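PDB 6GRH: microcin B17-processing protein McbC from Escherichia coli str. K-12 substr. MG1655, which helps process the inactive microcin B17 precursor peptide into the active antibiotic, probably as an FMN-dependent oxidoreductase of the nitroreductase family. Local coordinates for residues 129-134 against 187-192. Sequence-based numbering, arbitrary orientation.
Sequences IEVFLC and FALVYC
F132 and C192 meet through like first torsions: each carries its outer group anti to its own carbonyl carbon, CG at chi1 -72° and SG at chi1 -61°. Both atoms thus sit beside their own backbone N, and the sulfur lies obliquely to the ring, SG of C192 3.8 Å from CD1 of F132, a cysteine sulfur-aromatic contact between diagonal neighbours of an antiparallel beta pair. The two strands are central in the sheet of the nitroreductase fold and illustrate how regular backbone pairing sets the meeting of side chains. E130 with C192, F132 with V190 and C134 with A188 form hydrogen-bonded pairs, each closed by two N-H...O bonds. The bond from C134 N to A188 O measures 2.9 Å and is nearly straight, 175° at the hydrogen. Around the E130–C192 pair the carbonyl O of C192 also receives a CA-H...O contact from I129 CA at 3.2 Å.

V131, L133, L189 and Y191 occupy the other face, where helix 204-227 meets V131 and Y191 and helix 97-108 meets L189 and Y191. V131 and Y191 lie side by side, pointing the same way, with CG2 of V131 4.1 Å from CD1 of the tyrosine. The other branch, CG1, reaches CD2 of L189 at 4.0 Å. The Y191 hydroxyl is satisfied by Q260 on strand 254-263, and the Y191 side chain lies about 9 Å from a bound FMN.

On the cysteine-bearing face, E130 turns its carboxylate away to bond H151, whose ring stacks with F132; F62 of the second subunit also packs on that phenylalanine. Farther along, SG of C134 rests 3.8 Å from CG2 of V190, while on the V131 face L133 CD1 comes within 3.6 Å of F187 CD2, oblique to the ring.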
ATOM      1  N   ILE D 129       8.581 -19.187 -12.487  1.00 27.78           N
ATOM      2  CA  ILE D 129       8.398 -18.465 -13.720  1.00 27.38           C
ATOM      3  C   ILE D 129       8.137 -19.472 -14.811  1.00 28.68           C
ATOM      4  O   ILE D 129       8.874 -20.433 -14.955  1.00 29.90           O
ATOM      5  CB  ILE D 129       9.646 -17.614 -14.071  1.00 26.98           C
ATOM      6  CG1 ILE D 129       9.949 -16.646 -12.953  1.00 26.44           C
ATOM      7  CG2 ILE D 129       9.487 -16.898 -15.416  1.00 26.86           C
ATOM      8  CD1 ILE D 129       8.798 -15.742 -12.565  1.00 26.05           C
ATOM      9  N   GLU D 130       7.087 -19.232 -15.586  1.00 29.46           N
ATOM     10  CA  GLU D 130       6.714 -20.083 -16.712  1.00 31.56           C
ATOM     11  C   GLU D 130       7.063 -19.390 -18.021  1.00 31.26           C
ATOM     12  O   GLU D 130       6.945 -18.157 -18.138  1.00 30.19           O
ATOM     13  CB  GLU D 130       5.224 -20.372 -16.661  1.00 33.07           C
ATOM     14  CG  GLU D 130       4.803 -21.047 -15.360  1.00 35.28           C
ATOM     15  CD  GLU D 130       5.487 -22.389 -15.102  1.00 37.45           C
ATOM     16  OE1 GLU D 130       5.634 -23.200 -16.030  1.00 38.01           O
ATOM     17  OE2 GLU D 130       5.868 -22.652 -13.938  1.00 41.22           O
ATOM     18  N   VAL D 131       7.512 -20.174 -18.993  1.00 31.69           N
ATOM     19  CA  VAL D 131       7.810 -19.652 -20.334  1.00 32.41           C
ATOM     20  C   VAL D 131       6.728 -20.081 -21.321  1.00 32.32           C
ATOM     21  O   VAL D 131       6.430 -21.274 -21.467  1.00 31.64           O
ATOM     22  CB  VAL D 131       9.147 -20.187 -20.901  1.00 34.77           C
ATOM     23  CG1 VAL D 131       9.488 -19.496 -22.233  1.00 35.72           C
ATOM     24  CG2 VAL D 131      10.257 -20.006 -19.904  1.00 35.44           C
ATOM     25  N   PHE D 132       6.177 -19.103 -22.021  1.00 31.16           N
ATOM     26  CA  PHE D 132       5.214 -19.351 -23.065  1.00 31.82           C
ATOM     27  C   PHE D 132       5.813 -18.933 -24.411  1.00 31.99           C
ATOM     28  O   PHE D 132       6.579 -17.974 -24.489  1.00 31.10           O
ATOM     29  CB  PHE D 132       3.933 -18.587 -22.775  1.00 31.77           C
ATOM     30  CG  PHE D 132       3.123 -19.152 -21.629  1.00 31.89           C
ATOM     31  CD1 PHE D 132       3.406 -18.798 -20.326  1.00 31.82           C
ATOM     32  CD2 PHE D 132       2.071 -20.037 -21.865  1.00 32.75           C
ATOM     33  CE1 PHE D 132       2.642 -19.297 -19.263  1.00 31.99           C
ATOM     34  CE2 PHE D 132       1.307 -20.548 -20.815  1.00 32.46           C
ATOM     35  CZ  PHE D 132       1.610 -20.199 -19.508  1.00 32.11           C
ATOM     36  N   LEU D 133       5.479 -19.690 -25.444  1.00 32.30           N
ATOM     37  CA  LEU D 133       5.986 -19.478 -26.788  1.00 33.84           C
ATOM     38  C   LEU D 133       4.823 -18.963 -27.619  1.00 33.37           C
ATOM     39  O   LEU D 133       3.766 -19.596 -27.640  1.00 33.05           O
ATOM     40  CB  LEU D 133       6.496 -20.785 -27.365  1.00 35.60           C
ATOM     41  CG  LEU D 133       6.763 -20.851 -28.878  1.00 36.95           C
ATOM     42  CD1 LEU D 133       7.862 -19.877 -29.267  1.00 37.07           C
ATOM     43  CD2 LEU D 133       7.137 -22.278 -29.228  1.00 38.25           C
ATOM     44  N   CYS D 134       5.017 -17.817 -28.272  1.00 33.24           N
ATOM     45  CA  CYS D 134       3.985 -17.207 -29.118  1.00 33.72           C
ATOM     46  C   CYS D 134       4.456 -17.161 -30.560  1.00 34.67           C
ATOM     47  O   CYS D 134       5.486 -16.553 -30.851  1.00 34.68           O
ATOM     48  CB  CYS D 134       3.653 -15.791 -28.614  1.00 33.71           C
ATOM     49  SG  CYS D 134       2.805 -15.778 -27.012  1.00 34.28           S
ATOM     50  N   PHE D 187       8.681 -15.015 -33.701  1.00 33.93           N
ATOM     51  CA  PHE D 187       8.055 -15.520 -32.501  1.00 33.49           C
ATOM     52  C   PHE D 187       8.462 -14.701 -31.300  1.00 32.64           C
ATOM     53  O   PHE D 187       9.352 -13.857 -31.397  1.00 32.51           O
ATOM     54  CB  PHE D 187       8.375 -17.022 -32.313  1.00 34.27           C
ATOM     55  CG  PHE D 187       9.816 -17.339 -31.997  1.00 34.16           C
ATOM     56  CD1 PHE D 187      10.751 -17.486 -33.003  1.00 35.48           C
ATOM     57  CD2 PHE D 187      10.216 -17.573 -30.681  1.00 33.75           C
ATOM     58  CE1 PHE D 187      12.081 -17.837 -32.720  1.00 35.75           C
ATOM     59  CE2 PHE D 187      11.540 -17.890 -30.387  1.00 33.98           C
ATOM     60  CZ  PHE D 187      12.470 -18.036 -31.421  1.00 35.26           C
ATOM     61  N   ALA D 188       7.766 -14.930 -30.185  1.00 31.84           N
ATOM     62  CA  ALA D 188       8.126 -14.342 -28.905  1.00 30.83           C
ATOM     63  C   ALA D 188       8.168 -15.375 -27.816  1.00 30.45           C
ATOM     64  O   ALA D 188       7.509 -16.392 -27.898  1.00 31.17           O
ATOM     65  CB  ALA D 188       7.143 -13.252 -28.528  1.00 29.92           C
ATOM     66  N   LEU D 189       8.958 -15.097 -26.790  1.00 30.28           N
ATOM     67  CA  LEU D 189       8.821 -15.786 -25.514  1.00 30.09           C
ATOM     68  C   LEU D 189       8.175 -14.806 -24.552  1.00 29.04           C
ATOM     69  O   LEU D 189       8.514 -13.614 -24.550  1.00 29.12           O
ATOM     70  CB  LEU D 189      10.160 -16.303 -24.991  1.00 30.11           C
ATOM     71  CG  LEU D 189      10.847 -17.362 -25.858  1.00 31.43           C
ATOM     72  CD1 LEU D 189      12.173 -17.727 -25.223  1.00 31.46           C
ATOM     73  CD2 LEU D 189       9.953 -18.588 -26.071  1.00 31.98           C
ATOM     74  N   VAL D 190       7.233 -15.304 -23.756  1.00 29.13           N
ATOM     75  CA  VAL D 190       6.583 -14.529 -22.712  1.00 28.07           C
ATOM     76  C   VAL D 190       6.853 -15.212 -21.363  1.00 27.98           C
ATOM     77  O   VAL D 190       6.530 -16.388 -21.177  1.00 28.83           O
ATOM     78  CB  VAL D 190       5.075 -14.401 -22.958  1.00 28.11           C
ATOM     79  CG1 VAL D 190       4.443 -13.483 -21.920  1.00 27.95           C
ATOM     80  CG2 VAL D 190       4.781 -13.865 -24.344  1.00 28.91           C
ATOM     81  N   TYR D 191       7.479 -14.483 -20.443  1.00 26.74           N
ATOM     82  CA  TYR D 191       7.866 -15.013 -19.146  1.00 26.16           C
ATOM     83  C   TYR D 191       6.828 -14.566 -18.135  1.00 25.79           C
ATOM     84  O   TYR D 191       6.593 -13.363 -18.004  1.00 25.15           O
ATOM     85  CB  TYR D 191       9.257 -14.505 -18.738  1.00 25.52           C
ATOM     86  CG  TYR D 191      10.336 -14.855 -19.699  1.00 26.10           C
ATOM     87  CD1 TYR D 191      11.142 -15.978 -19.489  1.00 26.48           C
ATOM     88  CD2 TYR D 191      10.558 -14.077 -20.858  1.00 26.35           C
ATOM     89  CE1 TYR D 191      12.136 -16.322 -20.406  1.00 27.23           C
ATOM     90  CE2 TYR D 191      11.568 -14.395 -21.771  1.00 26.75           C
ATOM     91  CZ  TYR D 191      12.353 -15.520 -21.539  1.00 27.23           C
ATOM     92  OH  TYR D 191      13.360 -15.849 -22.397  1.00 27.32           O
ATOM     93  N   CYS D 192       6.228 -15.520 -17.423  1.00 26.10           N
ATOM     94  CA  CYS D 192       5.100 -15.253 -16.541  1.00 26.54           C
ATOM     95  C   CYS D 192       5.351 -15.747 -15.123  1.00 26.12           C
ATOM     96  O   CYS D 192       5.856 -16.840 -14.926  1.00 27.14           O
ATOM     97  CB  CYS D 192       3.851 -15.940 -17.067  1.00 27.60           C
ATOM     98  SG  CYS D 192       3.379 -15.351 -18.709  1.00 30.99           S
TER